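PDB 6ZYV: CIR protein from Plasmodium chabaudi chabaudi, which is of unknown function but belongs to the Plasmodium-interspersed repeat (PIR) family, variant proteins linked to malaria-infected red blood cells. Local coordinates for residues I92-S96 with K143-M147. The protein carries 5 engineered substitutions. Numbering follows the deposited sequence.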
ATOM      1  N   ILE A  92      -4.616  -1.706  -2.842  1.00 39.86           N
ATOM      2  CA  ILE A  92      -4.553  -2.199  -4.219  1.00 40.22           C
ATOM      3  C   ILE A  92      -3.154  -2.015  -4.828  1.00 40.00           C
ATOM      4  O   ILE A  92      -2.736  -2.832  -5.645  1.00 40.70           O
ATOM      5  CB  ILE A  92      -5.702  -1.589  -5.050  1.00 40.99           C
ATOM      6  CG1 ILE A  92      -7.041  -2.198  -4.548  1.00 42.16           C
ATOM      7  CG2 ILE A  92      -5.527  -1.808  -6.569  1.00 41.27           C
ATOM      8  CD1 ILE A  92      -8.270  -1.496  -5.013  1.00 44.44           C
ATOM      9  N   LEU A  93      -2.387  -1.035  -4.353  1.00 39.77           N
ATOM     10  CA  LEU A  93      -0.994  -0.850  -4.753  1.00 39.56           C
ATOM     11  C   LEU A  93      -0.182  -2.016  -4.180  1.00 39.00           C
ATOM     12  O   LEU A  93       0.624  -2.603  -4.894  1.00 39.17           O
ATOM     13  CB  LEU A  93      -0.443   0.499  -4.226  1.00 39.43           C
ATOM     14  CG  LEU A  93       1.036   0.766  -4.507  1.00 41.37           C
ATOM     15  CD1 LEU A  93       1.299   0.803  -6.035  1.00 42.03           C
ATOM     16  CD2 LEU A  93       1.512   2.073  -3.797  1.00 41.47           C
ATOM     17  N   TRP A  94      -0.428  -2.387  -2.902  1.00 38.76           N
ATOM     18  CA  TRP A  94       0.252  -3.514  -2.271  1.00 39.19           C
ATOM     19  C   TRP A  94      -0.118  -4.803  -3.003  1.00 40.81           C
ATOM     20  O   TRP A  94       0.756  -5.626  -3.281  1.00 41.62           O
ATOM     21  CB  TRP A  94      -0.122  -3.618  -0.777  1.00 39.02           C
ATOM     22  CG  TRP A  94       0.404  -4.860  -0.109  1.00 40.16           C
ATOM     23  CD1 TRP A  94       1.679  -5.079   0.340  1.00 41.36           C
ATOM     24  CD2 TRP A  94      -0.323  -6.091   0.117  1.00 40.43           C
ATOM     25  NE1 TRP A  94       1.768  -6.341   0.883  1.00 42.10           N
ATOM     26  CE2 TRP A  94       0.549  -6.978   0.764  1.00 41.76           C
ATOM     27  CE3 TRP A  94      -1.652  -6.505  -0.106  1.00 40.97           C
ATOM     28  CZ2 TRP A  94       0.139  -8.271   1.167  1.00 42.84           C
ATOM     29  CZ3 TRP A  94      -2.040  -7.786   0.261  1.00 42.20           C
ATOM     30  CH2 TRP A  94      -1.148  -8.657   0.885  1.00 42.84           C
ATOM     31  N   LEU A  95      -1.410  -4.972  -3.336  1.00 41.16           N
ATOM     32  CA  LEU A  95      -1.896  -6.140  -4.037  1.00 42.32           C
ATOM     33  C   LEU A  95      -1.219  -6.281  -5.405  1.00 43.86           C
ATOM     34  O   LEU A  95      -0.827  -7.389  -5.775  1.00 44.84           O
ATOM     35  CB  LEU A  95      -3.426  -6.095  -4.143  1.00 42.54           C
ATOM     36  CG  LEU A  95      -4.084  -7.339  -4.757  1.00 44.31           C
ATOM     37  CD1 LEU A  95      -3.709  -8.604  -3.998  1.00 44.77           C
ATOM     38  CD2 LEU A  95      -5.607  -7.158  -4.848  1.00 44.44           C
ATOM     39  N   SER A  96      -1.019  -5.156  -6.126  1.00 43.94           N
ATOM     40  CA  SER A  96      -0.333  -5.144  -7.425  1.00 44.92           C
ATOM     41  C   SER A  96       1.101  -5.599  -7.270  1.00 46.71           C
ATOM     42  O   SER A  96       1.591  -6.369  -8.087  1.00 48.30           O
ATOM     43  CB  SER A  96      -0.355  -3.747  -8.034  1.00 44.50           C
ATOM     44  OG  SER A  96      -1.702  -3.345  -8.159  1.00 45.32           O
ATOM     45  N   LYS A 143      -9.102   2.107  -9.032  1.00 42.10           N
ATOM     46  CA  LYS A 143      -7.757   1.815  -8.556  1.00 42.21           C
ATOM     47  C   LYS A 143      -7.139   0.672  -9.348  1.00 42.68           C
ATOM     48  O   LYS A 143      -5.975   0.771  -9.718  1.00 42.29           O
ATOM     49  CB  LYS A 143      -7.723   1.572  -7.031  1.00 42.90           C
ATOM     50  CG  LYS A 143      -8.225   2.742  -6.190  1.00 46.67           C
ATOM     51  CD  LYS A 143      -7.403   4.031  -6.385  1.00 50.62           C
ATOM     52  CE  LYS A 143      -7.902   5.217  -5.560  1.00 53.33           C
ATOM     53  NZ  LYS A 143      -6.954   6.397  -5.595  1.00 54.52           N
ATOM     54  N   ILE A 144      -7.930  -0.375  -9.680  1.00 43.38           N
ATOM     55  CA  ILE A 144      -7.445  -1.501 -10.494  1.00 44.05           C
ATOM     56  C   ILE A 144      -7.081  -1.015 -11.909  1.00 44.92           C
ATOM     57  O   ILE A 144      -6.020  -1.359 -12.437  1.00 45.51           O
ATOM     58  CB  ILE A 144      -8.479  -2.667 -10.506  1.00 44.47           C
ATOM     59  CG1 ILE A 144      -8.493  -3.384  -9.175  1.00 45.66           C
ATOM     60  CG2 ILE A 144      -8.251  -3.651 -11.668  1.00 44.62           C
ATOM     61  CD1 ILE A 144      -9.698  -4.312  -9.006  1.00 47.85           C
ATOM     62  N   ASP A 145      -7.922  -0.164 -12.479  1.00 45.25           N
ATOM     63  CA  ASP A 145      -7.686   0.396 -13.803  1.00 46.39           C
ATOM     64  C   ASP A 145      -6.442   1.290 -13.809  1.00 44.97           C
ATOM     65  O   ASP A 145      -5.663   1.247 -14.757  1.00 45.38           O
ATOM     66  CB  ASP A 145      -8.919   1.153 -14.292  1.00 52.28           C
ATOM     67  CG  ASP A 145      -8.889   1.451 -15.774  1.00 65.28           C
ATOM     68  OD1 ASP A 145      -8.503   0.545 -16.556  1.00 70.10           O
ATOM     69  OD2 ASP A 145      -9.245   2.594 -16.163  1.00 69.35           O
ATOM     70  N   LEU A 146      -6.217   2.042 -12.723  1.00 43.04           N
ATOM     71  CA  LEU A 146      -5.043   2.865 -12.558  1.00 41.91           C
ATOM     72  C   LEU A 146      -3.788   2.003 -12.488  1.00 40.62           C
ATOM     73  O   LEU A 146      -2.788   2.391 -13.067  1.00 40.32           O
ATOM     74  CB  LEU A 146      -5.147   3.724 -11.306  1.00 41.41           C
ATOM     75  CG  LEU A 146      -5.943   4.995 -11.473  1.00 43.36           C
ATOM     76  CD1 LEU A 146      -6.188   5.641 -10.124  1.00 43.95           C
ATOM     77  CD2 LEU A 146      -5.276   5.954 -12.513  1.00 42.26           C
ATOM     78  N   MET A 147      -3.834   0.851 -11.815  1.00 39.93           N
ATOM     79  CA  MET A 147      -2.673  -0.044 -11.757  1.00 40.45           C
ATOM     80  C   MET A 147      -2.328  -0.579 -13.131  1.00 43.15           C
ATOM     81  O   MET A 147      -1.148  -0.666 -13.461  1.00 43.12           O
ATOM     82  CB  MET A 147      -2.857  -1.183 -10.730  1.00 40.14           C
ATOM     83  CG  MET A 147      -3.138  -0.686  -9.309  1.00 40.34           C
ATOM     84  SD  MET A 147      -1.769   0.144  -8.483  1.00 43.57           S
ATOM     85  CE  MET A 147      -2.163   1.859  -8.765  1.00 40.52           C
TER
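The Met147 side chain reaches over segment 92-96 and carries much of the apolar contact with Ile92 and Leu93. Its CG leaves beside the backbone N (chi1 -57°), which sets CG 3.8 Å from CG2 of Ile92, and the bend at chi2 brings SD to 3.9 Å from CA of Leu93. The Leu93 side chain crosses the methionine at roughly a right angle, its CD1 touching the sulfur. Ile92 splits its two branches: CG2, anti to the backbone N, also faces CG1 of Ile144 more loosely at 4.3 Å, while CD1, at the end of the other branch, packs 3.7 Å from CB of Lys143. Beyond CB the lysine leads away from segment 92-96, and its NZ forms a salt bridge with Asp85, about two turns before Ile92 on helix 81-101.

The two segments belong to helices 81-101 and 134-149 of the all-helical PIR ectodomain. They run in broadly the same direction, with local axes 10.1 Å apart and crossing at -42°, and the interface is buried in the fold. Helix 154-174 adds Ile154 against both Ser96 and Met147, and Leu110 of helix 110-118 reaches Ser96 and Ile144.

The polar element is Ser96, whose OG lies close against the methionine, 3.2 Å from CG and 3.5 Å from SD of Met147, a snug contact without a hydrogen bond. The same hydroxyl donates to O of Ile92, one turn back (OG to O 2.8 Å), tilted 25° from the carbonyl plane. The backbone N of Ser96, in the regular helical hydrogen bond, reaches that oxygen from the opposite face of the carbonyl plane, so two donors grip one carbonyl and the buried hydroxyl finds its partner in its own helix.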